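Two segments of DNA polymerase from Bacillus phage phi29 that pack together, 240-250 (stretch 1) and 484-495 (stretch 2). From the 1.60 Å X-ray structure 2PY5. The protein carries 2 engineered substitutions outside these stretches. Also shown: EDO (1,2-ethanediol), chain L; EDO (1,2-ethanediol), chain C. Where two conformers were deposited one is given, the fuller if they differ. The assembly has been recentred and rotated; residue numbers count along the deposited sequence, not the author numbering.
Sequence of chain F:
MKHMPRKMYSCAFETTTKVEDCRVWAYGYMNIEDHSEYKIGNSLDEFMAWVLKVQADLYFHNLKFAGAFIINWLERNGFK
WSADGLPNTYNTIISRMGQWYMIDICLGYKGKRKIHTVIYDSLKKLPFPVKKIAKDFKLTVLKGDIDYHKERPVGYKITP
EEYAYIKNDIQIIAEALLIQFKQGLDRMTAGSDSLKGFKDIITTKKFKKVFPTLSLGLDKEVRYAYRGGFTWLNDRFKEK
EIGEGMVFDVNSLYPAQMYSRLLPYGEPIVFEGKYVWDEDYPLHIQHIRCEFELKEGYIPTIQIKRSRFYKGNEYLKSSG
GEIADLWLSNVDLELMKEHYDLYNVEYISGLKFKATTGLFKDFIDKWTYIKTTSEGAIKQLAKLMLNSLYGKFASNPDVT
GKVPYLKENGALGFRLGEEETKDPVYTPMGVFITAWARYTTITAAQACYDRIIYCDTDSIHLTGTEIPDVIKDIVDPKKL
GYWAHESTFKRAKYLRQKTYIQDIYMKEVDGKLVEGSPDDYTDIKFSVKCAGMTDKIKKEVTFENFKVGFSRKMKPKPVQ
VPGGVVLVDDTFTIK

Stretch 1 (240-250) KEIGEGMVFDV
Stretch 2 484-495: AHESTFKRAKYL

How do the two backbones run? Strand 245-250 lies antiparallel to strand 484-489, their axes 144° apart in direction and 4.5 Å at closest approach. Register pairs Gly245 with Phe489, Met246 with Thr488, and Val247 with Ser487; it then slips by one residue, so that Phe248 faces His485 and Asp249 faces Ala484. Farther along, beyond the corner at Lys490, Ile242 pairs with Ala492.

What bonds hold this ladder? Reciprocal backbone hydrogen bonds join Ile242 N to Ala492 O (2.9 Å) and Ala492 N to Ile242 O (3.0 Å), Gly245 N to Phe489 O (3.1 Å) and Phe489 N to Gly245 O (2.8 Å), and Asp249 N to Ala484 O (2.9 Å) and Ala484 N to Asp249 O (2.8 Å). Val247 N donates to Ser487 O (2.9 Å). At the bulge, Glu486, with phi/psi -86/-41, brings its N 2.8 Å from Val247 O, which also accepts a weak bond from Ser487 N (3.4 Å).

Why does glycine suit position 245? The Phe489 ring (chi1 57°, chi2 83°) folds over it, Gly245 CA lying 3.6 Å from the ring centroid. An ideal CB would come 2.3 Å from Phe489 CZ, a clash. Ile242 (m, t) and Val247 (t) meet the ring's edge, with Ile242 CG2 to Phe489 CE1 at 4.1 Å and Val247 CG2 to Phe489 CE2 at 4.3 Å.

What occupies the other face? Met246 (p, t, m) sets its CE methyl 3.5 Å from the His485 ring centroid, over the ring face. His485 (chi1 t) is steadied by its NE2 donating to Thr488 OG1 at 2.9 Å. The Phe248 ring (chi1 m, chi2 91°) lies obliquely to the imidazole, planes at 36°.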

ATOM      1  N   LYS F 240       5.263 -14.217 -24.839  1.00 36.67           N
ATOM      2  CA  LYS F 240       4.776 -15.375 -25.585  1.00 39.62           C
ATOM      3  C   LYS F 240       3.272 -15.549 -25.396  1.00 39.93           C
ATOM      4  O   LYS F 240       2.737 -15.284 -24.319  1.00 36.90           O
ATOM      5  CB  LYS F 240       5.475 -16.661 -25.122  1.00 42.05           C
ATOM      6  CG  LYS F 240       6.996 -16.635 -25.190  1.00 45.77           C
ATOM      7  CD  LYS F 240       7.492 -16.437 -26.604  1.00 47.33           C
ATOM      8  CE  LYS F 240       9.014 -16.489 -26.670  1.00 49.22           C
ATOM      9  NZ  LYS F 240       9.521 -16.199 -28.048  1.00 51.13           N
ATOM     10  N   GLU F 241       2.599 -16.010 -26.446  1.00 39.68           N
ATOM     11  CA  GLU F 241       1.206 -16.424 -26.349  1.00 39.65           C
ATOM     12  C   GLU F 241       1.176 -17.746 -25.566  1.00 41.27           C
ATOM     13  O   GLU F 241       1.889 -18.692 -25.911  1.00 44.64           O
ATOM     14  CB  GLU F 241       0.606 -16.602 -27.747  1.00 42.85           C
ATOM     15  N   ILE F 242       0.383 -17.791 -24.497  1.00 34.96           N
ATOM     16  CA  ILE F 242       0.246 -18.987 -23.644  1.00 35.49           C
ATOM     17  C   ILE F 242      -1.159 -19.568 -23.883  1.00 32.41           C
ATOM     18  O   ILE F 242      -2.128 -18.818 -24.092  1.00 31.61           O
ATOM     19  CB  ILE F 242       0.438 -18.656 -22.118  1.00 34.64           C
ATOM     20  CG1 ILE F 242       1.807 -18.019 -21.870  1.00 39.38           C
ATOM     21  CG2 ILE F 242       0.312 -19.898 -21.235  1.00 36.94           C
ATOM     22  CD1 ILE F 242       2.226 -17.981 -20.417  1.00 39.31           C
ATOM     23  N   GLY F 243      -1.259 -20.899 -23.882  1.00 30.63           N
ATOM     24  CA  GLY F 243      -2.534 -21.572 -23.850  1.00 30.93           C
ATOM     25  C   GLY F 243      -3.050 -21.687 -22.429  1.00 31.16           C
ATOM     26  O   GLY F 243      -2.962 -20.739 -21.650  1.00 30.07           O
ATOM     27  N   GLU F 244      -3.592 -22.849 -22.089  1.00 28.48           N
ATOM     28  CA  GLU F 244      -4.268 -23.014 -20.809  1.00 29.57           C
ATOM     29  C   GLU F 244      -3.307 -22.995 -19.635  1.00 30.71           C
ATOM     30  O   GLU F 244      -2.170 -23.455 -19.740  1.00 29.96           O
ATOM     31  CB  GLU F 244      -5.037 -24.316 -20.770  1.00 29.50           C
ATOM     32  CG  GLU F 244      -6.175 -24.402 -21.737  1.00 31.40           C
ATOM     33  CD  GLU F 244      -7.034 -25.622 -21.486  1.00 31.94           C
ATOM     34  OE1 GLU F 244      -6.467 -26.740 -21.417  1.00 32.30           O
ATOM     35  OE2 GLU F 244      -8.271 -25.473 -21.382  1.00 31.72           O
ATOM     36  N   GLY F 245      -3.782 -22.492 -18.508  1.00 28.85           N
ATOM     37  CA  GLY F 245      -2.983 -22.422 -17.304  1.00 29.60           C
ATOM     38  C   GLY F 245      -3.847 -22.142 -16.099  1.00 29.39           C
ATOM     39  O   GLY F 245      -5.072 -22.064 -16.208  1.00 30.58           O
ATOM     40  N   MET F 246      -3.219 -21.986 -14.949  1.00 29.13           N
ATOM     41  CA  MET F 246      -3.973 -21.851 -13.714  1.00 29.96           C
ATOM     42  C   MET F 246      -3.202 -21.000 -12.726  1.00 29.52           C
ATOM     43  O   MET F 246      -1.984 -20.867 -12.826  1.00 30.83           O
ATOM     44  CB  MET F 246      -4.284 -23.251 -13.130  1.00 32.61           C
ATOM     45  CG  MET F 246      -3.059 -24.030 -12.679  1.00 33.62           C
ATOM     46  SD  MET F 246      -3.344 -25.802 -12.415  1.00 33.60           S
ATOM     47  CE  MET F 246      -4.937 -25.800 -11.591  1.00 35.83           C
ATOM     48  N   VAL F 247      -3.942 -20.438 -11.771  1.00 29.37           N
ATOM     49  CA  VAL F 247      -3.374 -19.545 -10.757  1.00 28.84           C
ATOM     50  C   VAL F 247      -3.711 -20.071  -9.375  1.00 30.80           C
ATOM     51  O   VAL F 247      -4.840 -20.414  -9.106  1.00 30.15           O
ATOM     52  CB  VAL F 247      -3.963 -18.138 -10.910  1.00 28.66           C
ATOM     53  CG1 VAL F 247      -3.452 -17.194  -9.830  1.00 31.03           C
ATOM     54  CG2 VAL F 247      -3.636 -17.588 -12.313  1.00 30.75           C
ATOM     55  N   PHE F 248      -2.698 -20.101  -8.511  1.00 30.52           N
ATOM     56  CA  PHE F 248      -2.860 -20.407  -7.099  1.00 29.97           C
ATOM     57  C   PHE F 248      -2.476 -19.180  -6.295  1.00 32.61           C
ATOM     58  O   PHE F 248      -1.506 -18.508  -6.634  1.00 32.51           O
ATOM     59  CB  PHE F 248      -1.955 -21.557  -6.705  1.00 30.34           C
ATOM     60  CG  PHE F 248      -2.307 -22.860  -7.361  1.00 30.35           C
ATOM     61  CD1 PHE F 248      -1.725 -23.227  -8.569  1.00 32.27           C
ATOM     62  CD2 PHE F 248      -3.207 -23.735  -6.764  1.00 30.36           C
ATOM     63  CE1 PHE F 248      -2.040 -24.433  -9.165  1.00 35.05           C
ATOM     64  CE2 PHE F 248      -3.511 -24.943  -7.353  1.00 31.98           C
ATOM     65  CZ  PHE F 248      -2.927 -25.279  -8.573  1.00 32.61           C
ATOM     66  N   ASP F 249      -3.225 -18.926  -5.213  1.00 32.13           N
ATOM     67  CA  ASP F 249      -3.006 -17.769  -4.367  0.50 31.07           C
ATOM     68  C   ASP F 249      -3.042 -18.222  -2.908  1.00 32.00           C
ATOM     69  O   ASP F 249      -3.993 -18.869  -2.499  1.00 32.20           O
ATOM     70  CB  ASP F 249      -4.105 -16.746  -4.657  0.50 32.43           C
ATOM     71  CG  ASP F 249      -3.846 -15.394  -4.049  0.50 32.96           C
ATOM     72  OD1 ASP F 249      -2.820 -15.205  -3.366  0.50 32.97           O
ATOM     73  OD2 ASP F 249      -4.685 -14.494  -4.278  0.50 35.45           O
ATOM     74  N   VAL F 250      -2.012 -17.868  -2.134  1.00 33.21           N
ATOM     75  CA  VAL F 250      -2.020 -18.229  -0.711  1.00 31.64           C
ATOM     76  C   VAL F 250      -3.201 -17.525  -0.026  1.00 30.76           C
ATOM     77  O   VAL F 250      -3.472 -16.357  -0.289  1.00 33.38           O
ATOM     78  CB  VAL F 250      -0.707 -17.845  -0.022  1.00 34.12           C
ATOM     79  CG1 VAL F 250      -0.756 -18.217   1.476  1.00 33.55           C
ATOM     80  CG2 VAL F 250       0.480 -18.500  -0.719  1.00 36.78           C
ATOM     81  N   ALA F 484      -4.893 -21.530  -2.478  1.00 30.98           N
ATOM     82  CA  ALA F 484      -6.194 -21.712  -3.126  1.00 30.06           C
ATOM     83  C   ALA F 484      -5.964 -21.798  -4.619  1.00 31.13           C
ATOM     84  O   ALA F 484      -5.209 -21.012  -5.179  1.00 33.29           O
ATOM     85  CB  ALA F 484      -7.110 -20.542  -2.830  1.00 32.45           C
ATOM     86  N   HIS F 485      -6.633 -22.740  -5.268  1.00 31.66           N
ATOM     87  CA  HIS F 485      -6.733 -22.719  -6.722  1.00 31.10           C
ATOM     88  C   HIS F 485      -7.733 -21.614  -7.051  1.00 31.37           C
ATOM     89  O   HIS F 485      -8.949 -21.753  -6.844  1.00 34.16           O
ATOM     90  CB  HIS F 485      -7.177 -24.075  -7.256  1.00 31.17           C
ATOM     91  CG  HIS F 485      -7.370 -24.107  -8.743  1.00 28.94           C
ATOM     92  ND1 HIS F 485      -8.091 -25.105  -9.371  1.00 31.51           N
ATOM     93  CD2 HIS F 485      -6.958 -23.260  -9.722  1.00 31.35           C
ATOM     94  CE1 HIS F 485      -8.094 -24.877 -10.676  1.00 31.81           C
ATOM     95  NE2 HIS F 485      -7.434 -23.756 -10.912  1.00 30.86           N
ATOM     96  N   GLU F 486      -7.212 -20.505  -7.540  1.00 32.00           N
ATOM     97  CA  GLU F 486      -7.977 -19.288  -7.693  1.00 32.26           C
ATOM     98  C   GLU F 486      -8.722 -19.241  -9.018  1.00 32.71           C
ATOM     99  O   GLU F 486      -9.870 -18.774  -9.073  1.00 34.00           O
ATOM    100  CB  GLU F 486      -7.030 -18.098  -7.589  1.00 35.28           C
ATOM    101  CG  GLU F 486      -7.682 -16.746  -7.659  1.00 38.21           C
ATOM    102  CD  GLU F 486      -6.730 -15.682  -7.218  1.00 44.11           C
ATOM    103  OE1 GLU F 486      -5.979 -15.163  -8.078  1.00 45.35           O
ATOM    104  OE2 GLU F 486      -6.690 -15.393  -5.996  1.00 44.04           O
ATOM    105  N   SER F 487      -8.057 -19.678 -10.088  1.00 32.48           N
ATOM    106  CA  SER F 487      -8.637 -19.582 -11.416  1.00 31.47           C
ATOM    107  C   SER F 487      -7.910 -20.470 -12.390  1.00 31.20           C
ATOM    108  O   SER F 487      -6.815 -20.988 -12.106  1.00 28.89           O
ATOM    109  CB  SER F 487      -8.582 -18.147 -11.928  1.00 33.28           C
ATOM    110  OG  SER F 487      -7.250 -17.722 -12.029  1.00 34.41           O
ATOM    111  N   THR F 488      -8.556 -20.662 -13.533  1.00 30.33           N
ATOM    112  CA  THR F 488      -7.969 -21.359 -14.676  1.00 30.11           C
ATOM    113  C   THR F 488      -8.250 -20.530 -15.910  1.00 29.17           C
ATOM    114  O   THR F 488      -9.348 -20.002 -16.051  1.00 28.69           O
ATOM    115  CB  THR F 488      -8.567 -22.765 -14.838  1.00 29.97           C
ATOM    116  OG1 THR F 488      -8.435 -23.480 -13.599  1.00 33.27           O
ATOM    117  CG2 THR F 488      -7.896 -23.543 -15.979  1.00 31.01           C
ATOM    118  N   PHE F 489      -7.239 -20.386 -16.776  1.00 28.91           N
ATOM    119  CA  PHE F 489      -7.399 -19.598 -17.998  1.00 28.68           C
ATOM    120  C   PHE F 489      -7.241 -20.428 -19.271  1.00 28.80           C
ATOM    121  O   PHE F 489      -6.600 -21.481 -19.275  1.00 27.88           O
ATOM    122  CB  PHE F 489      -6.474 -18.356 -17.998  1.00 29.21           C
ATOM    123  CG  PHE F 489      -4.986 -18.654 -17.824  1.00 29.21           C
ATOM    124  CD1 PHE F 489      -4.194 -19.035 -18.909  1.00 29.49           C
ATOM    125  CD2 PHE F 489      -4.372 -18.454 -16.596  1.00 29.79           C
ATOM    126  CE1 PHE F 489      -2.829 -19.250 -18.757  1.00 28.96           C
ATOM    127  CE2 PHE F 489      -3.020 -18.659 -16.440  1.00 31.07           C
ATOM    128  CZ  PHE F 489      -2.251 -19.068 -17.548  1.00 28.93           C
ATOM    129  N   LYS F 490      -7.864 -19.942 -20.342  1.00 30.03           N
ATOM    130  CA  LYS F 490      -7.800 -20.563 -21.671  1.00 30.02           C
ATOM    131  C   LYS F 490      -6.550 -20.130 -22.424  1.00 28.43           C
ATOM    132  O   LYS F 490      -5.961 -20.899 -23.186  1.00 30.03           O
ATOM    133  CB  LYS F 490      -9.059 -20.213 -22.476  1.00 31.31           C
ATOM    134  CG  LYS F 490      -9.054 -20.638 -23.931  1.00 30.94           C
ATOM    135  CD  LYS F 490      -8.778 -22.146 -24.161  1.00 34.19           C
ATOM    136  CE  LYS F 490      -8.890 -22.564 -25.642  1.00 35.54           C
ATOM    137  NZ  LYS F 490      -7.978 -21.834 -26.563  1.00 39.35           N
ATOM    138  N   ARG F 491      -6.162 -18.872 -22.226  1.00 28.80           N
ATOM    139  CA  ARG F 491      -4.961 -18.355 -22.826  1.00 29.33           C
ATOM    140  C   ARG F 491      -4.528 -17.127 -22.048  1.00 28.59           C
ATOM    141  O   ARG F 491      -5.295 -16.582 -21.256  1.00 28.59           O
ATOM    142  CB  ARG F 491      -5.179 -18.012 -24.299  1.00 28.78           C
ATOM    143  CG  ARG F 491      -6.226 -16.974 -24.545  1.00 28.22           C
ATOM    144  CD  ARG F 491      -6.207 -16.444 -25.987  1.00 29.83           C
ATOM    145  NE  ARG F 491      -7.208 -15.393 -26.173  1.00 29.36           N
ATOM    146  CZ  ARG F 491      -7.323 -14.634 -27.264  1.00 28.88           C
ATOM    147  NH1 ARG F 491      -6.487 -14.764 -28.283  1.00 31.25           N
ATOM    148  NH2 ARG F 491      -8.261 -13.706 -27.322  1.00 30.00           N
ATOM    149  N   ALA F 492      -3.293 -16.714 -22.273  1.00 27.45           N
ATOM    150  CA  ALA F 492      -2.705 -15.618 -21.518  1.00 28.25           C
ATOM    151  C   ALA F 492      -1.527 -15.046 -22.302  1.00 28.60           C
ATOM    152  O   ALA F 492      -1.052 -15.642 -23.268  1.00 29.38           O
ATOM    153  CB  ALA F 492      -2.269 -16.088 -20.135  1.00 29.29           C
ATOM    154  N   LYS F 493      -1.096 -13.855 -21.899  1.00 28.93           N
ATOM    155  CA  LYS F 493       0.117 -13.254 -22.413  1.00 31.00           C
ATOM    156  C   LYS F 493       0.739 -12.386 -21.325  1.00 30.55           C
ATOM    157  O   LYS F 493       0.080 -11.507 -20.753  1.00 28.64           O
ATOM    158  CB  LYS F 493      -0.135 -12.443 -23.682  1.00 31.04           C
ATOM    159  CG  LYS F 493       1.177 -11.919 -24.314  1.00 34.25           C
ATOM    160  CD  LYS F 493       0.928 -11.079 -25.551  1.00 39.32           C
ATOM    161  CE  LYS F 493       0.746 -11.899 -26.819  1.00 42.96           C
ATOM    162  NZ  LYS F 493       0.898 -11.013 -28.011  1.00 48.12           N
ATOM    163  N   TYR F 494       1.991 -12.701 -21.000  1.00 28.81           N
ATOM    164  CA  TYR F 494       2.752 -12.017 -19.961  1.00 29.49           C
ATOM    165  C   TYR F 494       3.894 -11.261 -20.631  1.00 30.72           C
ATOM    166  O   TYR F 494       4.719 -11.845 -21.334  1.00 31.50           O
ATOM    167  CB  TYR F 494       3.341 -13.022 -18.959  1.00 31.28           C
ATOM    168  CG  TYR F 494       2.314 -13.797 -18.165  1.00 29.07           C
ATOM    169  CD1 TYR F 494       1.609 -14.858 -18.746  1.00 28.17           C
ATOM    170  CD2 TYR F 494       2.046 -13.475 -16.844  1.00 28.98           C
ATOM    171  CE1 TYR F 494       0.657 -15.585 -18.002  1.00 28.43           C
ATOM    172  CE2 TYR F 494       1.115 -14.193 -16.098  1.00 29.21           C
ATOM    173  CZ  TYR F 494       0.416 -15.232 -16.693  1.00 29.46           C
ATOM    174  OH  TYR F 494      -0.513 -15.941 -15.977  1.00 30.44           O
ATOM    175  N   LEU F 495       3.919  -9.949 -20.449  1.00 32.07           N
ATOM    176  CA  LEU F 495       4.934  -9.118 -21.099  1.00 31.09           C
ATOM    177  C   LEU F 495       6.083  -8.799 -20.160  1.00 34.39           C
ATOM    178  O   LEU F 495       7.247  -8.836 -20.561  1.00 35.73           O
ATOM    179  CB  LEU F 495       4.300  -7.821 -21.584  1.00 31.33           C
ATOM    180  CG  LEU F 495       3.139  -7.937 -22.559  1.00 29.74           C
ATOM    181  CD1 LEU F 495       2.604  -6.555 -22.896  1.00 31.03           C
ATOM    182  CD2 LEU F 495       3.512  -8.711 -23.833  1.00 30.99           C
TER
HETATM  183  C1  EDO L8010      -8.484 -18.559 -28.010  1.00 45.85           C
HETATM  184  O1  EDO L8010      -8.231 -19.273 -26.813  1.00 41.43           O
HETATM  185  C2  EDO L8010      -7.550 -19.080 -29.098  1.00 46.83           C
HETATM  186  O2  EDO L8010      -8.302 -19.838 -30.055  1.00 49.13           O
HETATM  187  C1  EDO C9012     -10.987 -22.461 -10.498  1.00 54.91           C
HETATM  188  O1  EDO C9012     -11.014 -22.088  -9.117  1.00 53.12           O
HETATM  189  C2  EDO C9012     -11.684 -23.804 -10.685  1.00 56.22           C
HETATM  190  O2  EDO C9012     -12.916 -23.856  -9.945  1.00 57.51           O
HETATM  191  O   HOH W   1       3.319 -15.122 -21.853  1.00 25.97           O